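PDB 4JZG: superoxide dismutase from Clostridium difficile, which catalyses the dismutation of superoxide to hydrogen peroxide and oxygen, and is cambialistic, working with manganese or iron at the same active site. Local coordinates for the manganese (II) ion site. Residues are numbered along the deposited sequence; one frame, centred on the assembly and turned at random. Chains: chain A/B, Superoxide dismutase.

The manganese (II) ion site. Residues chain A 30, 81, 85, 133, 152, 167, 169, 171-172; chain B 170. With MN (manganese (II) ion), chain C.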
# COMPACT_ATOMS: atom_id res chain seq x y z
N HIS A 30 -7.52 -8.01 -10.77
CA HIS A 30 -6.54 -6.98 -11.04
C HIS A 30 -6.93 -6.18 -12.27
O HIS A 30 -6.90 -4.95 -12.27
CB HIS A 30 -5.16 -7.61 -11.22
CG HIS A 30 -4.02 -6.68 -10.91
ND1 HIS A 30 -2.71 -7.04 -11.09
CD2 HIS A 30 -4.01 -5.42 -10.43
CE1 HIS A 30 -1.93 -6.04 -10.73
NE2 HIS A 30 -2.69 -5.04 -10.33
N GLY A 81 -2.63 5.03 -12.20
CA GLY A 81 -3.11 3.66 -12.13
C GLY A 81 -3.44 3.14 -13.51
O GLY A 81 -3.16 2.00 -13.83
N HIS A 85 -1.02 0.06 -15.07
CA HIS A 85 -1.62 -1.24 -15.28
C HIS A 85 -1.67 -1.64 -16.76
O HIS A 85 -1.39 -2.79 -17.10
CB HIS A 85 -3.00 -1.32 -14.61
CG HIS A 85 -2.93 -1.43 -13.12
ND1 HIS A 85 -2.84 -0.34 -12.29
CD2 HIS A 85 -2.88 -2.52 -12.31
CE1 HIS A 85 -2.76 -0.74 -11.03
NE2 HIS A 85 -2.80 -2.06 -11.01
N TRP A 133 5.83 0.33 -6.96
CA TRP A 133 6.26 -0.33 -8.19
C TRP A 133 7.77 -0.33 -8.22
O TRP A 133 8.41 0.60 -7.73
CB TRP A 133 5.75 0.45 -9.41
CG TRP A 133 4.25 0.41 -9.61
CD1 TRP A 133 3.31 1.14 -8.93
CD2 TRP A 133 3.52 -0.39 -10.56
NE1 TRP A 133 2.05 0.85 -9.40
CE2 TRP A 133 2.14 -0.09 -10.39
CE3 TRP A 133 3.89 -1.33 -11.53
CZ2 TRP A 133 1.14 -0.71 -11.15
CZ3 TRP A 133 2.89 -1.93 -12.29
CH2 TRP A 133 1.53 -1.61 -12.10
N GLN A 152 0.61 4.96 -7.14
CA GLN A 152 0.57 4.90 -8.61
C GLN A 152 1.45 5.96 -9.29
O GLN A 152 1.19 6.34 -10.43
CB GLN A 152 -0.87 5.02 -9.13
CG GLN A 152 -1.80 3.87 -8.70
CD GLN A 152 -1.29 2.48 -9.08
OE1 GLN A 152 -0.36 2.34 -9.89
NE2 GLN A 152 -1.88 1.45 -8.47
N ASP A 167 4.36 -4.48 -10.39
CA ASP A 167 3.39 -4.06 -9.38
C ASP A 167 3.66 -4.82 -8.07
O ASP A 167 3.58 -6.04 -8.04
CB ASP A 167 1.98 -4.37 -9.90
CG ASP A 167 0.88 -3.71 -9.09
OD1 ASP A 167 1.19 -3.12 -8.05
OD2 ASP A 167 -0.31 -3.77 -9.50
N TRP A 169 1.98 -3.64 -5.18
CA TRP A 169 0.80 -3.50 -4.34
C TRP A 169 0.41 -4.91 -3.90
O TRP A 169 0.55 -5.87 -4.66
CB TRP A 169 -0.36 -2.88 -5.10
CG TRP A 169 -0.28 -1.39 -5.31
CD1 TRP A 169 0.72 -0.69 -5.94
CD2 TRP A 169 -1.28 -0.42 -4.96
NE1 TRP A 169 0.41 0.65 -5.98
CE2 TRP A 169 -0.81 0.84 -5.39
CE3 TRP A 169 -2.53 -0.50 -4.32
CZ2 TRP A 169 -1.54 2.01 -5.19
CZ3 TRP A 169 -3.25 0.67 -4.12
CH2 TRP A 169 -2.75 1.91 -4.57
N HIS A 171 -2.43 -6.23 -3.52
CA HIS A 171 -3.47 -6.85 -4.32
C HIS A 171 -2.90 -7.64 -5.51
O HIS A 171 -3.58 -8.48 -6.06
CB HIS A 171 -4.52 -5.83 -4.80
CG HIS A 171 -4.00 -4.82 -5.78
ND1 HIS A 171 -4.10 -3.46 -5.55
CD2 HIS A 171 -3.43 -4.96 -6.99
CE1 HIS A 171 -3.59 -2.81 -6.58
NE2 HIS A 171 -3.18 -3.70 -7.47
N ALA A 172 -1.66 -7.37 -5.89
CA ALA A 172 -1.10 -8.05 -7.06
C ALA A 172 -0.61 -9.46 -6.73
O ALA A 172 -0.37 -10.27 -7.63
CB ALA A 172 0.04 -7.21 -7.69
N GLU B 170 -3.87 -3.59 2.16
CA GLU B 170 -4.62 -4.63 1.47
C GLU B 170 -4.43 -5.99 2.13
O GLU B 170 -5.32 -6.83 2.08
CB GLU B 170 -4.28 -4.65 -0.04
CG GLU B 170 -4.96 -3.51 -0.80
CD GLU B 170 -4.46 -3.35 -2.24
OE1 GLU B 170 -3.28 -3.64 -2.51
OE2 GLU B 170 -5.27 -2.92 -3.10
MN MN C . -2.17 -3.14 -9.35
O HOH W 1 -1.03 -1.35 -8.33
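This is the active-site metal centre of the iron/manganese superoxide dismutase family, three histidines and one aspartate, here holding manganese. The NE2 atoms of A:His30, A:His85 and A:His171 bind the ion, as does carboxylate oxygen OD2 of A:Asp167, 2.0 Å from MN. Water 1 adds a further ligand, its oxygen 2.4 Å from MN. The geometry lies between square pyramid and trigonal bipyramid. The anti side chain of A:His30 (chi1 -155°) carries NE2 to the ion. A:His171 has CG on the cramped side of its backbone (chi1 67°), which turns NE2 to the ion and ND1 to B:Glu170.

Second-shell groups position A:His85, A:Asp167, A:His171 and the water. ND1 of A:His85 donates to the A:Gly81 carbonyl O at 2.8 Å, in the ring plane and on a lone pair, which sets the ring's rotation. The other carboxylate oxygen of A:Asp167, OD1, takes the backbone N of A:Trp169 at 3.0 Å from above its plane. The amide NE2 of A:Gln152 reaches the oxygen of water 1 at 2.9 Å. OE1 of A:Gln152 receives the indole NE1 of A:Trp133 at 2.9 Å, from above the amide plane, so the amide is held at both ends. This grip may tune the protonation of the water. Water 1 and NE2 of A:Gln152 lie over one face of the A:Trp169 indole, toward its rim, while A:Trp133 puts CZ2 over the rim of one A:His85 face.

B:Glu170 comes from the other subunit and lies alongside A:His171. OE2 of B:Glu170 accepts ND1 of A:His171 at 2.8 Å through the syn lone pair, in the ring plane. OE1 of B:Glu170 takes the backbone N of A:His171 at 2.9 Å from above the carboxylate plane. This charge may make the imidazole a stronger donor to the metal.

The ion joins helices 24-46 and 72-90 of the alpha-hairpin domain to strand 165-167 and the short 3-10 helix 170-172 of the C-terminal domain, close to the subunit interface.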